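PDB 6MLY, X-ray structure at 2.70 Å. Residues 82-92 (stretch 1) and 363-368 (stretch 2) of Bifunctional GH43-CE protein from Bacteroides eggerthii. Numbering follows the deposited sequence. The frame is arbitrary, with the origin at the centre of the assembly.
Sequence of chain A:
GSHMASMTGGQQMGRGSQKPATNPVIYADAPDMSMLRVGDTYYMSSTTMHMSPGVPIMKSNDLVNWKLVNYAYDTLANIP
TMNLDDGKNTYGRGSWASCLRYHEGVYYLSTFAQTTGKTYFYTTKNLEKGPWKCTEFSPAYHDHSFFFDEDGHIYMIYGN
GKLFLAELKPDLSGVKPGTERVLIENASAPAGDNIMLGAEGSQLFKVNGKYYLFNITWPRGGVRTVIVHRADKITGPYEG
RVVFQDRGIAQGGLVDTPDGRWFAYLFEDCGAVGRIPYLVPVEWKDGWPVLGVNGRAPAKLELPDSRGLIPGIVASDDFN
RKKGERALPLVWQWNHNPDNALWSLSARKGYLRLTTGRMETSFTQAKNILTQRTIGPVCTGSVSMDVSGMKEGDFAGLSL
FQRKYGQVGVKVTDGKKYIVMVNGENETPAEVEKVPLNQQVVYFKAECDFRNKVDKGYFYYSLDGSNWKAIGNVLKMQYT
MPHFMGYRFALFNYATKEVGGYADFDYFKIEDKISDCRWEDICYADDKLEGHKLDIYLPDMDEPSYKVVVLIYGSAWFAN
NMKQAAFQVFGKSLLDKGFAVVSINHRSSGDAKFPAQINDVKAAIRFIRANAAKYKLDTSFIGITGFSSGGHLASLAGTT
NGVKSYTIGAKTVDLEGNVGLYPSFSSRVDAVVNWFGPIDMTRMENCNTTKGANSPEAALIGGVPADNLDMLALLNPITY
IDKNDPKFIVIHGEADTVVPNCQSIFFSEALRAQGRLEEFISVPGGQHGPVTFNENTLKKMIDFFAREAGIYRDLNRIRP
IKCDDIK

Stretch 1, residues 82-92: MNLDDGKNTYG
Stretch 2, residues 363-368: FTQAKN

How do two stretches so far apart in sequence come to meet? Stretch 1 leaves a weakly bonded helix about Met82 and Asn83, and Leu84 is the first residue to abandon helical geometry, with positive phi (50/50). Stretch 2 presents a type I beta turn from Phe363 to Ala366, closed by Ala366 N to Phe363 O at 3.2 Å; Thr364 (-84/-5) and Gln365 (-102/9) occupy its corners. The nearest CA atoms across the contact are those of Leu84 and Gln365, 5.8 Å apart, and 389 Å² is buried in all, both sides summed.

What does Gln365, which is covered most, do at the corner of its turn? Its CA-to-CB bond points sideways, but chi1 and chi2 both in m (-62° and -57°), with chi3 at 122°, bring the amide nearer to stretch 1. There Gln365 NE2 donates to Lys88 O at 3.1 Å, nearly straight at 169°, so a side chain binds the loop through its backbone. Lys88 is extended (-137/154) and its own CA-to-CB bond points away. Gly87 (48/63) lies alongside, its CA 3.5 Å from Gln365 NE2. The other end of the amide gains no bond from Asn89: Asn89 OD1 and Gln365 OE1 are 3.5 Å apart, and both are acceptors.

Where does Leu84 put its side chain? Its CA-to-CB bond points toward stretch 2, the rotamer is m, t (-69°, 174°), and its methyls pack against the turn. Leu84 CD1 lies 3.3 Å from Ala366 O, while Leu84 CD2 is 3.7 Å from Thr364 O and 4.0 Å from Gln365 NE2. These are packing contacts of a buried leucine against polar atoms. The oxygen of Thr364 has a true partner in Tyr91, whose OH donates to Thr364 O at 2.6 Å. The CA-to-CB bond of Tyr91 points toward stretch 2, with chi1 -74° (m) and chi2 -76°, and Thr364 O sits at the ring edge, near its plane.

How does Lys367 reach the backbone just before Leu84? After the turn the backbone is extended, at -81/145 for Ala366 and -96/159 for Lys367. The lysine starts sideways and follows m, t, p, p (-63°, -177°, 75°, 73°), the last two torsions bending its tip to stretch 1. There Lys367 NZ donates to Asn83 O at 2.6 Å, fixing the carbonyl just before Leu84. Asp85, extended at -109/152 with chi1 -72° (m), leaves OD1 4.1 Å from Lys367 NZ: opposite charges are near each other, but beyond salt-bridge range.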

# COMPACT_ATOMS: atom_id res chain seq x y z
N MET A 82 22.88 13.15 8.75
CA MET A 82 22.73 11.78 9.26
C MET A 82 21.88 11.76 10.54
O MET A 82 21.25 10.74 10.84
CB MET A 82 24.10 11.15 9.54
CG MET A 82 24.08 9.65 9.83
SD MET A 82 24.00 8.60 8.35
CE MET A 82 22.22 8.43 8.15
N ASN A 83 21.84 12.88 11.27
CA ASN A 83 21.13 13.01 12.56
C ASN A 83 19.72 13.60 12.40
O ASN A 83 19.05 13.81 13.41
CB ASN A 83 21.90 13.89 13.55
CG ASN A 83 23.10 13.22 14.17
OD1 ASN A 83 23.18 12.00 14.23
ND2 ASN A 83 24.04 14.02 14.65
N LEU A 84 19.27 13.86 11.17
CA LEU A 84 17.98 14.54 10.89
C LEU A 84 17.87 15.83 11.71
O LEU A 84 16.86 16.06 12.38
CB LEU A 84 16.80 13.61 11.20
CG LEU A 84 16.60 12.42 10.26
CD1 LEU A 84 15.50 11.52 10.78
CD2 LEU A 84 16.30 12.86 8.84
N ASP A 85 18.92 16.67 11.66
CA ASP A 85 18.94 17.96 12.35
C ASP A 85 18.83 19.08 11.31
O ASP A 85 19.22 18.90 10.15
CB ASP A 85 20.20 18.12 13.21
CG ASP A 85 20.24 17.28 14.47
OD1 ASP A 85 19.29 16.50 14.69
OD2 ASP A 85 21.22 17.41 15.23
N ASP A 86 18.26 20.22 11.74
CA ASP A 86 18.21 21.47 10.97
C ASP A 86 17.47 21.25 9.64
O ASP A 86 17.84 21.85 8.63
CB ASP A 86 19.61 22.03 10.72
CG ASP A 86 20.55 21.99 11.92
OD1 ASP A 86 20.11 22.37 13.02
OD2 ASP A 86 21.71 21.57 11.75
N GLY A 87 16.44 20.40 9.64
CA GLY A 87 15.76 20.02 8.41
C GLY A 87 16.74 19.63 7.32
O GLY A 87 16.85 20.30 6.29
N LYS A 88 17.50 18.57 7.59
CA LYS A 88 18.40 17.94 6.63
C LYS A 88 18.25 16.42 6.75
O LYS A 88 17.90 15.91 7.81
CB LYS A 88 19.86 18.34 6.89
CG LYS A 88 20.19 19.80 6.67
CD LYS A 88 21.53 20.21 7.26
CE LYS A 88 21.86 21.67 7.06
NZ LYS A 88 23.09 22.05 7.79
N ASN A 89 18.54 15.72 5.65
CA ASN A 89 18.42 14.27 5.59
C ASN A 89 19.55 13.72 4.70
O ASN A 89 20.36 14.49 4.19
CB ASN A 89 17.05 13.85 5.06
CG ASN A 89 16.66 14.57 3.80
OD1 ASN A 89 16.13 15.69 3.85
ND2 ASN A 89 16.92 13.96 2.65
N THR A 90 19.58 12.40 4.55
CA THR A 90 20.44 11.73 3.59
C THR A 90 19.70 10.49 3.07
O THR A 90 20.31 9.46 2.79
CB THR A 90 21.83 11.48 4.18
OG1 THR A 90 22.75 11.22 3.11
CG2 THR A 90 21.88 10.33 5.17
N TYR A 91 18.38 10.61 2.92
CA TYR A 91 17.57 9.57 2.31
C TYR A 91 18.16 9.22 0.94
O TYR A 91 18.58 10.11 0.19
CB TYR A 91 16.11 10.01 2.16
CG TYR A 91 15.29 10.06 3.43
CD1 TYR A 91 14.81 8.90 4.02
CD2 TYR A 91 14.96 11.27 4.02
CE1 TYR A 91 14.04 8.95 5.17
CE2 TYR A 91 14.18 11.34 5.16
CZ TYR A 91 13.72 10.17 5.75
OH TYR A 91 12.96 10.22 6.88
N GLY A 92 18.21 7.93 0.63
CA GLY A 92 18.71 7.43 -0.65
C GLY A 92 20.22 7.26 -0.66
O GLY A 92 20.73 6.48 -1.45
N PHE A 363 6.94 14.51 8.63
CA PHE A 363 7.03 13.14 9.11
C PHE A 363 8.45 12.58 8.89
O PHE A 363 8.96 11.86 9.74
CB PHE A 363 5.97 12.26 8.44
CG PHE A 363 5.94 10.82 8.90
CD1 PHE A 363 6.10 10.50 10.24
CD2 PHE A 363 5.72 9.80 7.99
CE1 PHE A 363 6.06 9.18 10.66
CE2 PHE A 363 5.69 8.47 8.41
CZ PHE A 363 5.85 8.17 9.74
N THR A 364 9.08 12.95 7.77
CA THR A 364 10.36 12.35 7.35
C THR A 364 11.55 13.03 8.04
O THR A 364 12.69 12.58 7.89
CB THR A 364 10.52 12.36 5.82
OG1 THR A 364 10.85 13.68 5.38
CG2 THR A 364 9.28 11.86 5.10
N GLN A 365 11.28 14.10 8.81
CA GLN A 365 12.29 14.74 9.66
C GLN A 365 12.10 14.31 11.13
O GLN A 365 12.77 14.85 12.02
CB GLN A 365 12.23 16.26 9.52
CG GLN A 365 12.54 16.76 8.11
CD GLN A 365 13.89 16.31 7.60
OE1 GLN A 365 13.98 15.67 6.56
NE2 GLN A 365 14.94 16.64 8.33
N ALA A 366 11.22 13.33 11.38
CA ALA A 366 11.00 12.80 12.72
C ALA A 366 12.10 11.78 13.06
O ALA A 366 12.60 11.04 12.20
CB ALA A 366 9.63 12.18 12.83
N LYS A 367 12.48 11.77 14.35
CA LYS A 367 13.47 10.85 14.88
C LYS A 367 12.76 9.65 15.50
O LYS A 367 11.58 9.71 15.83
CB LYS A 367 14.35 11.57 15.91
CG LYS A 367 15.16 12.73 15.36
CD LYS A 367 16.08 13.37 16.39
CE LYS A 367 17.32 12.54 16.69
NZ LYS A 367 18.30 12.58 15.58
N ASN A 368 13.51 8.55 15.64
CA ASN A 368 13.11 7.35 16.36
C ASN A 368 11.91 6.69 15.67
O ASN A 368 11.02 6.15 16.33
CB ASN A 368 12.87 7.64 17.84
CG ASN A 368 14.13 8.13 18.54
OD1 ASN A 368 14.82 9.01 18.03
ND2 ASN A 368 14.44 7.57 19.69